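Esterase (Capnocytophaga ochracea, PDB 4W9R) is of unknown function but has an alpha/beta-hydrolase fold of the putative esterase family, so it may cleave ester bonds. Local coordinates at residues L37-N42 and E97-E102; Y131-E136 and S160-A165; D280-Y285 and I345-G350; K302-N307 and T312-F317; K330-T335 and T358-T363. All blocks are in the same frame, centred on the assembly; numbering follows the deposited sequence.

Contact 1 (L37-N42 and E97-E102); sequences LIVVLN and EFVSAE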
# COMPACT_ATOMS: atom_id res chain seq x y z
N LEU B 37 -7.78 -2.72 17.85
CA LEU B 37 -8.87 -2.75 16.88
C LEU B 37 -8.75 -1.63 15.86
O LEU B 37 -8.53 -0.47 16.22
CB LEU B 37 -10.22 -2.66 17.60
CG LEU B 37 -11.46 -2.51 16.72
CD1 LEU B 37 -11.60 -3.70 15.78
CD2 LEU B 37 -12.71 -2.35 17.57
N ILE B 38 -8.90 -1.98 14.59
CA ILE B 38 -8.94 -0.98 13.52
C ILE B 38 -10.26 -1.08 12.76
O ILE B 38 -10.57 -2.11 12.17
CB ILE B 38 -7.78 -1.13 12.54
CG1 ILE B 38 -6.45 -0.87 13.24
CG2 ILE B 38 -7.94 -0.18 11.36
CD1 ILE B 38 -5.25 -0.97 12.33
N VAL B 39 -11.04 0.00 12.79
CA VAL B 39 -12.32 0.04 12.10
C VAL B 39 -12.20 0.76 10.76
O VAL B 39 -11.64 1.85 10.68
CB VAL B 39 -13.40 0.73 12.96
CG1 VAL B 39 -14.72 0.81 12.22
CG2 VAL B 39 -13.56 0.00 14.29
N VAL B 40 -12.73 0.14 9.70
CA VAL B 40 -12.70 0.73 8.37
C VAL B 40 -14.11 1.00 7.84
O VAL B 40 -14.88 0.07 7.60
CB VAL B 40 -11.96 -0.18 7.37
CG1 VAL B 40 -11.89 0.48 6.00
CG2 VAL B 40 -10.57 -0.49 7.89
N LEU B 41 -14.44 2.28 7.66
CA LEU B 41 -15.78 2.68 7.25
C LEU B 41 -16.03 2.53 5.74
O LEU B 41 -17.16 2.37 5.29
CB LEU B 41 -16.03 4.13 7.66
CG LEU B 41 -15.72 4.46 9.12
CD1 LEU B 41 -16.01 5.92 9.42
CD2 LEU B 41 -16.51 3.54 10.04
N ASN B 42 -14.94 2.60 4.99
CA ASN B 42 -14.94 2.59 3.53
C ASN B 42 -14.75 1.21 2.91
O ASN B 42 -14.50 1.09 1.71
CB ASN B 42 -13.90 3.58 3.01
CG ASN B 42 -14.36 5.01 3.15
OD1 ASN B 42 -13.81 5.78 3.94
ND2 ASN B 42 -15.40 5.38 2.40
N GLU B 97 -22.95 7.26 15.55
CA GLU B 97 -23.12 6.60 16.84
C GLU B 97 -23.19 5.08 16.70
O GLU B 97 -22.87 4.36 17.64
CB GLU B 97 -24.37 7.13 17.54
CG GLU B 97 -24.32 8.61 17.88
CD GLU B 97 -25.50 9.07 18.71
OE1 GLU B 97 -26.12 8.22 19.39
OE2 GLU B 97 -25.82 10.28 18.69
N PHE B 98 -23.62 4.61 15.54
CA PHE B 98 -23.65 3.17 15.26
C PHE B 98 -22.26 2.56 15.43
O PHE B 98 -22.12 1.47 15.99
CB PHE B 98 -24.18 2.90 13.85
CG PHE B 98 -23.61 1.67 13.21
CD1 PHE B 98 -24.01 0.41 13.62
CD2 PHE B 98 -22.68 1.77 12.19
CE1 PHE B 98 -23.48 -0.73 13.04
CE2 PHE B 98 -22.15 0.64 11.59
CZ PHE B 98 -22.55 -0.62 12.02
N VAL B 99 -21.25 3.26 14.95
CA VAL B 99 -19.87 2.80 15.08
C VAL B 99 -19.44 2.81 16.55
O VAL B 99 -18.92 1.82 17.06
CB VAL B 99 -18.90 3.68 14.26
CG1 VAL B 99 -17.47 3.19 14.43
CG2 VAL B 99 -19.29 3.68 12.79
N SER B 100 -19.66 3.94 17.21
CA SER B 100 -19.26 4.12 18.61
C SER B 100 -20.02 3.23 19.59
O SER B 100 -19.41 2.49 20.37
CB SER B 100 -19.43 5.58 19.03
OG SER B 100 -18.49 6.42 18.40
N ALA B 101 -21.34 3.33 19.57
CA ALA B 101 -22.17 2.74 20.61
C ALA B 101 -22.61 1.30 20.34
O ALA B 101 -23.11 0.63 21.24
CB ALA B 101 -23.40 3.61 20.85
N GLU B 102 -22.41 0.83 19.11
CA GLU B 102 -22.91 -0.50 18.74
C GLU B 102 -21.81 -1.42 18.22
O GLU B 102 -21.52 -2.45 18.84
CB GLU B 102 -24.02 -0.38 17.70
CG GLU B 102 -25.22 0.44 18.16
CD GLU B 102 -26.32 0.49 17.12
OE1 GLU B 102 -26.14 -0.09 16.03
OE2 GLU B 102 -27.37 1.11 17.39
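Val99 presents both of its methyl groups to Val39 and Leu41, joining helix 91-110 to strand 35-40 in the way that helices flank the central sheet of an alpha/beta-hydrolase fold. The principle at work is that one branched residue can serve two partners. With Val99 CG1 anti to the backbone N (chi1 179°), its two branches spread along the strand direction. CG1 faces Val39 CG1 at 4.3 Å, a loose contact. CG2, which lies anti to the carbonyl carbon and beside the backbone N, is the branch that meets Leu41. Leu41 has already left the strand, and its CB does not aim at the helix; CG stands beside the backbone N (chi1 -51°), CD1 continues the extended chain, and the other branch, CD2, crosses to the valine at a slant. Ile38, whose backbone pairs with strand 67-71, sends its side chain to the other face of the sheet.

The fit is completed by Tyr132 and Phe141, which also press on Val99, while Leu41 rests on Ala121 of strand 116-122. The helix widens into a pi-type turn at 98-102, which includes Val99, and the Glu102 carboxylate at its end bonds to Ser12 OG and Arg14 N. All three touching residues are buried, and the nearest approach between the segments is Leu41 CD2 to Val99 CG2, 3.9 Å.

Contact 2 (Y131-E136 and S160-A165); sequences YYMLAE and SHALAA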
# COMPACT_ATOMS: atom_id res chain seq x y z
N TYR B 131 -14.87 13.76 13.79
CA TYR B 131 -15.78 14.17 14.85
C TYR B 131 -15.73 13.28 16.09
O TYR B 131 -16.34 13.58 17.11
CB TYR B 131 -17.21 14.25 14.31
CG TYR B 131 -17.44 15.49 13.47
CD1 TYR B 131 -17.05 15.53 12.14
CD2 TYR B 131 -18.02 16.62 14.02
CE1 TYR B 131 -17.25 16.66 11.37
CE2 TYR B 131 -18.23 17.75 13.26
CZ TYR B 131 -17.84 17.77 11.94
OH TYR B 131 -18.04 18.90 11.18
N TYR B 132 -14.99 12.18 16.00
CA TYR B 132 -14.78 11.33 17.17
C TYR B 132 -13.85 12.00 18.18
O TYR B 132 -13.77 11.60 19.34
CB TYR B 132 -14.22 9.97 16.74
CG TYR B 132 -15.24 9.12 16.02
CD1 TYR B 132 -16.33 8.58 16.69
CD2 TYR B 132 -15.13 8.87 14.65
CE1 TYR B 132 -17.27 7.81 16.03
CE2 TYR B 132 -16.07 8.10 13.99
CZ TYR B 132 -17.14 7.58 14.69
OH TYR B 132 -18.08 6.81 14.04
N MSE B 133 -13.15 13.04 17.73
CA MSE B 133 -12.32 13.87 18.61
C MSE B 133 -13.16 14.70 19.57
O MSE B 133 -12.69 15.10 20.63
CB MSE B 133 -11.43 14.80 17.79
CG MSE B 133 -10.19 14.16 17.21
SE MSE B 133 -9.30 15.37 15.96
CE MSE B 133 -9.43 17.01 17.00
N LEU B 134 -14.41 14.96 19.18
CA LEU B 134 -15.28 15.85 19.95
C LEU B 134 -16.11 15.10 20.99
O LEU B 134 -16.95 15.70 21.66
CB LEU B 134 -16.20 16.62 19.00
CG LEU B 134 -15.51 17.33 17.83
CD1 LEU B 134 -16.52 18.10 16.99
CD2 LEU B 134 -14.41 18.25 18.33
N ALA B 135 -15.87 13.80 21.11
CA ALA B 135 -16.60 12.96 22.07
C ALA B 135 -16.41 13.46 23.51
O ALA B 135 -15.28 13.65 23.96
CB ALA B 135 -16.16 11.51 21.95
N GLU B 136 -17.52 13.66 24.20
CA GLU B 136 -17.50 14.21 25.55
C GLU B 136 -17.14 13.19 26.63
O GLU B 136 -16.52 13.52 27.63
CB GLU B 136 -18.86 14.84 25.88
N SER B 160 -9.47 22.56 16.14
CA SER B 160 -8.24 23.15 16.65
C SER B 160 -8.26 23.20 18.18
O SER B 160 -7.26 22.89 18.83
CB SER B 160 -8.05 24.56 16.09
OG SER B 160 -6.86 25.15 16.58
N HIS B 161 -9.41 23.57 18.74
CA HIS B 161 -9.57 23.63 20.18
C HIS B 161 -9.46 22.25 20.81
O HIS B 161 -8.91 22.10 21.90
CB HIS B 161 -10.92 24.27 20.54
CG HIS B 161 -11.05 25.69 20.10
ND1 HIS B 161 -12.26 26.27 19.79
CD2 HIS B 161 -10.12 26.66 19.93
CE1 HIS B 161 -12.07 27.53 19.44
NE2 HIS B 161 -10.77 27.79 19.52
N ALA B 162 -9.98 21.25 20.11
CA ALA B 162 -9.94 19.87 20.60
C ALA B 162 -8.51 19.35 20.65
O ALA B 162 -8.12 18.67 21.60
CB ALA B 162 -10.81 18.97 19.74
N LEU B 163 -7.73 19.68 19.62
CA LEU B 163 -6.33 19.28 19.56
C LEU B 163 -5.50 19.97 20.63
O LEU B 163 -4.56 19.39 21.18
CB LEU B 163 -5.74 19.58 18.18
CG LEU B 163 -6.18 18.68 17.02
CD1 LEU B 163 -5.59 19.19 15.72
CD2 LEU B 163 -5.75 17.24 17.28
N ALA B 164 -5.86 21.21 20.93
CA ALA B 164 -5.15 21.99 21.94
C ALA B 164 -5.47 21.48 23.35
O ALA B 164 -4.63 21.55 24.25
CB ALA B 164 -5.50 23.46 21.82
N ALA B 165 -6.69 20.97 23.53
CA ALA B 165 -7.12 20.45 24.82
C ALA B 165 -6.44 19.12 25.13
O ALA B 165 -6.02 18.87 26.26
CB ALA B 165 -8.63 20.29 24.85
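Ser160 OG is held by Ala199 N through a hydrogen bond and makes a weak one with Met196 O, tying helix 156-165 to the end of helix 183-196 and the residues after it, while Ala162 and Leu163 meet the segment 131-136. Across the interface, one methyl group makes the two closest contacts. The selenomethionine Met133 aims its CB at the helix, and a bend at chi3 (44°) turns CE into the notch between two helical residues. There CE lies 3.6 Å from Ala162 CB. It also sits 3.7 Å from Leu163 CG, the two side chains meeting at a slant.

This packing joins two helical connections beside the sheet of an alpha/beta-hydrolase fold, in which beta-alpha-beta crossovers link the parallel strands 116-122, 143-149 and 171-180. The segment 131-136 follows helix 123-128, and its 3-10 turn is closed by Leu134 N bonding to Tyr131 O at 3.1 Å. Helix 156-165 belongs to the next crossover, and Leu163 reaches beyond it to Val205 and Tyr207 of strand 205-213.

Leu134 adds a second touch from the rim: its CG lies beside the backbone N, and CD2 comes to 3.9 Å from Ala162 CB, the methyl that Met133 CE also touches.

Contact 3 (D280-Y285 and I345-G350); sequences DVMATY and IDFITG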
# COMPACT_ATOMS: atom_id res chain seq x y z
N ASP B 280 16.38 -7.02 21.07
CA ASP B 280 16.29 -5.90 22.00
C ASP B 280 17.01 -6.19 23.31
O ASP B 280 17.60 -5.29 23.91
CB ASP B 280 14.82 -5.56 22.27
CG ASP B 280 14.16 -4.85 21.11
OD1 ASP B 280 14.77 -4.81 20.01
OD2 ASP B 280 13.03 -4.34 21.28
N VAL B 281 16.98 -7.44 23.74
CA VAL B 281 17.65 -7.83 24.97
C VAL B 281 19.17 -7.77 24.80
O VAL B 281 19.87 -7.20 25.64
CB VAL B 281 17.25 -9.25 25.41
CG1 VAL B 281 18.07 -9.69 26.61
CG2 VAL B 281 15.77 -9.31 25.72
N MSE B 282 19.67 -8.33 23.71
CA MSE B 282 21.10 -8.35 23.44
C MSE B 282 21.65 -6.94 23.20
O MSE B 282 22.80 -6.66 23.55
CB MSE B 282 21.40 -9.24 22.23
CG MSE B 282 21.21 -10.72 22.52
SE MSE B 282 22.18 -11.28 24.12
CE MSE B 282 21.62 -13.14 24.18
N ALA B 283 20.84 -6.08 22.61
CA ALA B 283 21.23 -4.69 22.40
C ALA B 283 21.43 -4.00 23.74
O ALA B 283 22.35 -3.21 23.91
CB ALA B 283 20.20 -3.96 21.56
N THR B 284 20.55 -4.31 24.68
CA THR B 284 20.63 -3.74 26.02
C THR B 284 21.86 -4.28 26.74
O THR B 284 22.58 -3.53 27.41
CB THR B 284 19.36 -4.06 26.84
OG1 THR B 284 18.20 -3.66 26.11
CG2 THR B 284 19.40 -3.34 28.18
N TYR B 285 22.09 -5.58 26.60
CA TYR B 285 23.21 -6.25 27.24
C TYR B 285 24.56 -5.75 26.72
O TYR B 285 25.49 -5.53 27.50
CB TYR B 285 23.10 -7.77 27.04
CG TYR B 285 24.27 -8.57 27.55
CD1 TYR B 285 24.45 -8.78 28.91
CD2 TYR B 285 25.18 -9.14 26.68
CE1 TYR B 285 25.52 -9.53 29.39
CE2 TYR B 285 26.25 -9.89 27.14
CZ TYR B 285 26.41 -10.08 28.49
OH TYR B 285 27.47 -10.82 28.96
N ILE B 345 20.68 -20.61 25.11
CA ILE B 345 20.08 -19.61 24.24
C ILE B 345 21.16 -18.67 23.70
O ILE B 345 21.99 -18.17 24.46
CB ILE B 345 18.98 -18.80 24.97
CG1 ILE B 345 18.47 -17.66 24.08
CG2 ILE B 345 19.50 -18.26 26.30
CD1 ILE B 345 17.34 -16.87 24.68
N ASP B 346 21.15 -18.45 22.39
CA ASP B 346 22.14 -17.62 21.71
C ASP B 346 23.56 -18.05 22.07
O ASP B 346 23.91 -19.22 21.92
CB ASP B 346 21.93 -16.14 22.06
CG ASP B 346 22.56 -15.20 21.05
OD1 ASP B 346 23.67 -15.49 20.57
OD2 ASP B 346 21.93 -14.16 20.73
N PHE B 347 24.37 -17.12 22.57
CA PHE B 347 25.76 -17.41 22.89
C PHE B 347 25.92 -17.97 24.30
O PHE B 347 27.04 -18.25 24.74
CB PHE B 347 26.63 -16.16 22.72
CG PHE B 347 26.46 -15.14 23.81
CD1 PHE B 347 27.35 -15.08 24.87
CD2 PHE B 347 25.42 -14.23 23.77
CE1 PHE B 347 27.20 -14.13 25.87
CE2 PHE B 347 25.26 -13.28 24.77
CZ PHE B 347 26.16 -13.23 25.82
N ILE B 348 24.81 -18.15 25.00
CA ILE B 348 24.86 -18.73 26.33
C ILE B 348 24.76 -20.24 26.20
O ILE B 348 23.72 -20.76 25.79
CB ILE B 348 23.72 -18.22 27.24
CG1 ILE B 348 23.46 -16.73 27.02
CG2 ILE B 348 24.04 -18.52 28.70
CD1 ILE B 348 24.60 -15.86 27.41
N THR B 349 25.83 -20.93 26.56
CA THR B 349 25.90 -22.37 26.39
C THR B 349 26.49 -23.04 27.62
O THR B 349 27.11 -22.38 28.45
CB THR B 349 26.76 -22.76 25.17
OG1 THR B 349 28.05 -22.15 25.28
CG2 THR B 349 26.09 -22.30 23.88
N GLY B 350 26.29 -24.35 27.73
CA GLY B 350 26.84 -25.12 28.82
C GLY B 350 28.36 -25.02 28.86
O GLY B 350 28.96 -24.96 29.93
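Met282 and Tyr285, one turn apart on helix 278-290, meet a tight turn that illustrates how a short loop can pack against a helix without sharing a hydrogen bond with it. The turn, type II', opens at Ile345, whose O accepts Ile348 N at 2.9 Å. Asp346 comes next with a positive phi (52°), as the second position of such a turn requires. Its side chain approaches Met282 from the opposite direction, so that OD2 lies 3.6 Å from Met282 CE.

Phe347 carries most of the turn's share of the contact. Its CG sits between the backbone N and the carbonyl carbon (chi1 74°), which sends the ring toward the helix. Selenomethionine Met282 forms a Met-aromatic contact at the edge of that ring, SE lying 5.1 Å from the centroid, and CE touches Phe347 CE2 as well. Tyr285 meets the ring obliquely, its CE2 at 3.6 Å from Phe347 CZ with the planes turned by 35°. With an alanine in place of Phe347, the selenium of Met282 would probably lose its aromatic partner and the Tyr285 ring one of its neighbours.

Ile348 lays CD1 over one face of the Phe347 ring, toward its rim. Thr349 then takes the N-cap position, with a weak bond from Leu352 N, and Gly350 enters helix 350-362. Helix 314-325 underlies both sides: Met314 touches Met282 and Ile345, Phe318 stacks on Tyr285, and Glu321 accepts a bond from the tyrosine hydroxyl.

Contact 4 (K302-N307 and T312-F317); sequences KYVESN and TAMPNF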
# COMPACT_ATOMS: atom_id res chain seq x y z
N LYS B 302 16.53 -9.96 36.06
CA LYS B 302 15.23 -10.22 36.67
C LYS B 302 14.10 -9.89 35.70
O LYS B 302 13.03 -10.48 35.76
CB LYS B 302 15.07 -9.43 37.97
CG LYS B 302 13.98 -9.97 38.89
CD LYS B 302 14.10 -9.39 40.29
CE LYS B 302 13.09 -10.03 41.23
NZ LYS B 302 13.22 -9.53 42.63
N TYR B 303 14.36 -8.95 34.80
CA TYR B 303 13.37 -8.54 33.82
C TYR B 303 13.09 -9.63 32.80
O TYR B 303 11.94 -9.93 32.50
CB TYR B 303 13.83 -7.26 33.11
CG TYR B 303 12.87 -6.77 32.04
CD1 TYR B 303 11.65 -6.22 32.39
CD2 TYR B 303 13.20 -6.85 30.69
CE1 TYR B 303 10.77 -5.77 31.42
CE2 TYR B 303 12.33 -6.39 29.72
CZ TYR B 303 11.12 -5.85 30.09
OH TYR B 303 10.25 -5.40 29.12
N VAL B 304 14.15 -10.23 32.26
CA VAL B 304 13.99 -11.29 31.27
C VAL B 304 13.51 -12.57 31.94
O VAL B 304 12.85 -13.40 31.31
CB VAL B 304 15.30 -11.56 30.50
CG1 VAL B 304 15.70 -10.33 29.70
CG2 VAL B 304 16.42 -11.97 31.45
N GLU B 305 13.83 -12.73 33.22
CA GLU B 305 13.34 -13.87 33.99
C GLU B 305 11.82 -13.77 34.13
O GLU B 305 11.11 -14.78 34.08
CB GLU B 305 13.99 -13.92 35.37
CG GLU B 305 13.60 -15.14 36.19
CD GLU B 305 14.08 -15.07 37.62
OE1 GLU B 305 14.14 -13.95 38.18
OE2 GLU B 305 14.40 -16.13 38.20
N SER B 306 11.34 -12.54 34.28
CA SER B 306 9.91 -12.30 34.45
C SER B 306 9.14 -12.53 33.15
O SER B 306 8.07 -13.13 33.17
CB SER B 306 9.66 -10.88 34.96
OG SER B 306 10.14 -10.73 36.28
N ASN B 307 9.68 -12.06 32.02
CA ASN B 307 8.99 -12.29 30.76
C ASN B 307 9.74 -13.19 29.77
O ASN B 307 10.67 -12.76 29.10
CB ASN B 307 8.71 -10.95 30.08
CG ASN B 307 8.37 -9.85 31.08
OD1 ASN B 307 7.20 -9.62 31.39
ND2 ASN B 307 9.39 -9.16 31.57
N THR B 312 15.17 -20.49 30.17
CA THR B 312 16.47 -20.41 29.51
C THR B 312 17.57 -20.06 30.51
O THR B 312 17.29 -19.52 31.58
CB THR B 312 16.48 -19.36 28.38
OG1 THR B 312 16.39 -18.04 28.94
CG2 THR B 312 15.31 -19.59 27.43
N ALA B 313 18.80 -20.40 30.17
CA ALA B 313 19.95 -20.15 31.04
C ALA B 313 20.29 -18.66 31.17
O ALA B 313 21.11 -18.28 32.00
CB ALA B 313 21.16 -20.91 30.52
N MSE B 314 19.66 -17.83 30.35
CA MSE B 314 20.03 -16.41 30.26
C MSE B 314 19.88 -15.59 31.56
O MSE B 314 20.80 -14.86 31.91
CB MSE B 314 19.23 -15.74 29.14
CG MSE B 314 19.79 -14.38 28.76
SE MSE B 314 18.95 -13.65 27.16
CE MSE B 314 17.28 -13.08 27.96
N PRO B 315 18.73 -15.69 32.25
CA PRO B 315 18.57 -14.85 33.45
C PRO B 315 19.65 -15.07 34.51
O PRO B 315 20.17 -14.10 35.06
CB PRO B 315 17.20 -15.26 34.00
CG PRO B 315 16.46 -15.73 32.81
CD PRO B 315 17.48 -16.43 31.96
N ASN B 316 19.99 -16.32 34.78
CA ASN B 316 21.00 -16.63 35.78
C ASN B 316 22.41 -16.39 35.27
O ASN B 316 23.34 -16.18 36.05
CB ASN B 316 20.85 -18.07 36.27
CG ASN B 316 19.69 -18.24 37.23
OD1 ASN B 316 19.39 -17.34 38.02
ND2 ASN B 316 19.02 -19.38 37.15
N PHE B 317 22.58 -16.41 33.95
CA PHE B 317 23.87 -16.08 33.36
C PHE B 317 24.17 -14.60 33.55
O PHE B 317 25.28 -14.22 33.90
CB PHE B 317 23.91 -16.44 31.87
CG PHE B 317 25.23 -16.16 31.22
CD1 PHE B 317 26.24 -17.10 31.22
CD2 PHE B 317 25.47 -14.94 30.59
CE1 PHE B 317 27.46 -16.85 30.62
CE2 PHE B 317 26.68 -14.68 29.98
CZ PHE B 317 27.68 -15.63 30.00
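Val304 and Met314 cross at about a right angle, and the path of the selenomethionine shows how a flexible chain can touch several neighbours in succession. At its base, Met314 CB packs on Ile345 CG2. CG, placed anti to the backbone N (chi1 -166°), carries the chain onward, and SE comes up against Met282 CE. A bend at chi3 (77°) then turns the tip back toward helix 294-306. There CE rests 3.6 Å from Val304 CB, with CG1 equally near and CG2 only a little farther, so the methyl sits against the branch point of the valine. The same CE lies 3.7 Å from Val281 CG1.

Pro315 takes up the contact beside it, its ring CG touching Val304 CG2 at 4.0 Å. Against Glu305 the proline meets the base of the side chain rather than the carboxylate, with Pro315 CB 3.7 Å from Glu305 CB. A proline suits the first turn of a helix, where its lack of an N-H costs no bond. Toward the end of the facing helix, Lys302 O accepts Ser306 N and Ser306 OG from opposite faces of its plane.

Helices 294-306 and 314-325, running roughly antiparallel at these segments and joined by a short connection, form an alpha-alpha hairpin. Helix 278-290 covers its apolar side through Val281 and Met282, Tyr309 of the connection touches both Val304 and Met314, and the Asn316 side chain touches Thr335 of helix 329-339.

Contact 5 (K330-T335 and T358-T363); sequences KKALKT and THLQAT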
# COMPACT_ATOMS: atom_id res chain seq x y z
N LYS B 330 31.31 -16.03 45.36
CA LYS B 330 30.54 -17.06 46.03
C LYS B 330 29.16 -17.21 45.41
O LYS B 330 28.75 -18.31 45.05
CB LYS B 330 30.43 -16.76 47.53
CG LYS B 330 29.69 -17.82 48.33
CD LYS B 330 29.56 -17.40 49.79
CE LYS B 330 28.85 -18.47 50.61
NZ LYS B 330 29.60 -19.75 50.62
N LYS B 331 28.44 -16.10 45.29
CA LYS B 331 27.11 -16.11 44.70
C LYS B 331 27.18 -16.35 43.20
O LYS B 331 26.29 -16.97 42.62
CB LYS B 331 26.37 -14.80 44.99
CG LYS B 331 26.00 -14.62 46.45
CD LYS B 331 25.12 -13.40 46.66
CE LYS B 331 24.75 -13.24 48.13
NZ LYS B 331 23.83 -12.09 48.36
N ALA B 332 28.25 -15.86 42.57
CA ALA B 332 28.44 -16.03 41.13
C ALA B 332 28.57 -17.50 40.77
O ALA B 332 27.95 -17.98 39.82
CB ALA B 332 29.66 -15.26 40.66
N LEU B 333 29.38 -18.23 41.54
CA LEU B 333 29.59 -19.65 41.31
C LEU B 333 28.29 -20.43 41.48
O LEU B 333 27.96 -21.29 40.66
CB LEU B 333 30.64 -20.20 42.27
CG LEU B 333 30.95 -21.69 42.14
CD1 LEU B 333 31.49 -21.99 40.75
CD2 LEU B 333 31.92 -22.14 43.21
N LYS B 334 27.55 -20.11 42.54
CA LYS B 334 26.27 -20.76 42.80
C LYS B 334 25.27 -20.46 41.68
O LYS B 334 24.48 -21.33 41.30
CB LYS B 334 25.71 -20.29 44.15
CG LYS B 334 24.38 -20.92 44.54
CD LYS B 334 23.84 -20.31 45.82
CE LYS B 334 22.49 -20.90 46.20
NZ LYS B 334 22.58 -22.35 46.52
N THR B 335 25.32 -19.25 41.16
CA THR B 335 24.38 -18.81 40.13
C THR B 335 24.73 -19.38 38.76
O THR B 335 23.84 -19.72 37.98
CB THR B 335 24.34 -17.27 40.05
OG1 THR B 335 24.23 -16.72 41.37
CG2 THR B 335 23.14 -16.82 39.22
N THR B 358 34.82 -23.04 35.98
CA THR B 358 36.19 -23.52 36.13
C THR B 358 37.11 -22.41 36.63
O THR B 358 37.96 -22.64 37.49
CB THR B 358 36.73 -24.09 34.80
OG1 THR B 358 35.87 -25.13 34.34
CG2 THR B 358 38.14 -24.64 34.99
N HIS B 359 36.93 -21.21 36.09
CA HIS B 359 37.75 -20.07 36.47
C HIS B 359 37.49 -19.64 37.91
O HIS B 359 38.40 -19.17 38.59
CB HIS B 359 37.50 -18.90 35.52
CG HIS B 359 38.36 -17.71 35.79
ND1 HIS B 359 38.02 -16.73 36.69
CD2 HIS B 359 39.56 -17.33 35.27
CE1 HIS B 359 38.96 -15.80 36.72
NE2 HIS B 359 39.91 -16.15 35.87
N LEU B 360 36.26 -19.81 38.36
CA LEU B 360 35.88 -19.43 39.72
C LEU B 360 36.35 -20.46 40.75
O LEU B 360 36.66 -20.11 41.89
CB LEU B 360 34.37 -19.24 39.83
CG LEU B 360 33.79 -17.98 39.18
CD1 LEU B 360 32.27 -17.98 39.25
CD2 LEU B 360 34.36 -16.73 39.85
N GLN B 361 36.40 -21.72 40.34
CA GLN B 361 36.83 -22.79 41.24
C GLN B 361 38.35 -22.92 41.27
O GLN B 361 38.91 -23.62 42.11
CB GLN B 361 36.19 -24.12 40.83
CG GLN B 361 34.72 -24.23 41.20
CD GLN B 361 34.10 -25.54 40.75
OE1 GLN B 361 34.56 -26.16 39.79
NE2 GLN B 361 33.04 -25.96 41.44
N ALA B 362 39.01 -22.23 40.34
CA ALA B 362 40.47 -22.21 40.30
C ALA B 362 41.01 -21.26 41.37
O ALA B 362 42.09 -21.47 41.91
CB ALA B 362 40.96 -21.80 38.92
N THR B 363 40.25 -20.21 41.66
CA THR B 363 40.65 -19.20 42.64
C THR B 363 39.93 -19.40 43.97
O THR B 363 39.33 -20.45 44.21
CB THR B 363 40.38 -17.78 42.12
OG1 THR B 363 38.97 -17.58 41.96
CG2 THR B 363 41.07 -17.55 40.78
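Leu333 CG stands anti to the backbone N (chi1 180°), whereas Leu360 CG lies beside its own backbone N (chi1 -73°), and these settings let the two leucines slide past each other in opposite directions. Each reaches the root of the other residue. Leu360 CD1 arrives 3.7 Å from Leu333 N and also covers Ala332 CB at 4.0 Å. In return, Leu333 CD1 comes to 4.1 Å from Leu360 CB. Gln361 joins at about a right angle through its aliphatic part, CG lying 4.0 Å from both Leu333 CD1 and Leu333 CD2.

The segments belong to helices 329-339 and 350-362. At 330-335 and 358-362 these run roughly antiparallel, the short axes making an angle of 142° and coming within 10.0 Å of each other. Helical pairs of this sort, in an all-helical C-terminal region, are consistent with a tetratricopeptide-like array of helical hairpins. Tyr323 of helix 314-325 backs Ala332, and Glu324 touches Leu360.

The neighbouring lysines of segment 330-335 are exposed, and no hydrogen bond or salt bridge crosses between the segments. The pairing therefore rests on apolar contact and on the fit of the two leucines.

From the N terminus, contact 1 closes the first loop, bringing helix 91-110 back onto strand 35-40. Contact 2 follows in series and ties two connections of the same sheet together; the two touch where Val99 and Ser100 meet Tyr132. The remaining three lie on the opposite side of the chain's centre, in the helical C-terminal region, with contact 3 about 43 Å from contact 1 between centres. Contact 3 closes a long loop from helix 278-290 to the turn before helix 350-362, and contact 4 is nested inside it. Contact 5 crosses contact 3, since 330-335 lies within that loop and 358-363 beyond it, so the two together tie helices 278-290, 329-339 and 350-362 into one helical region.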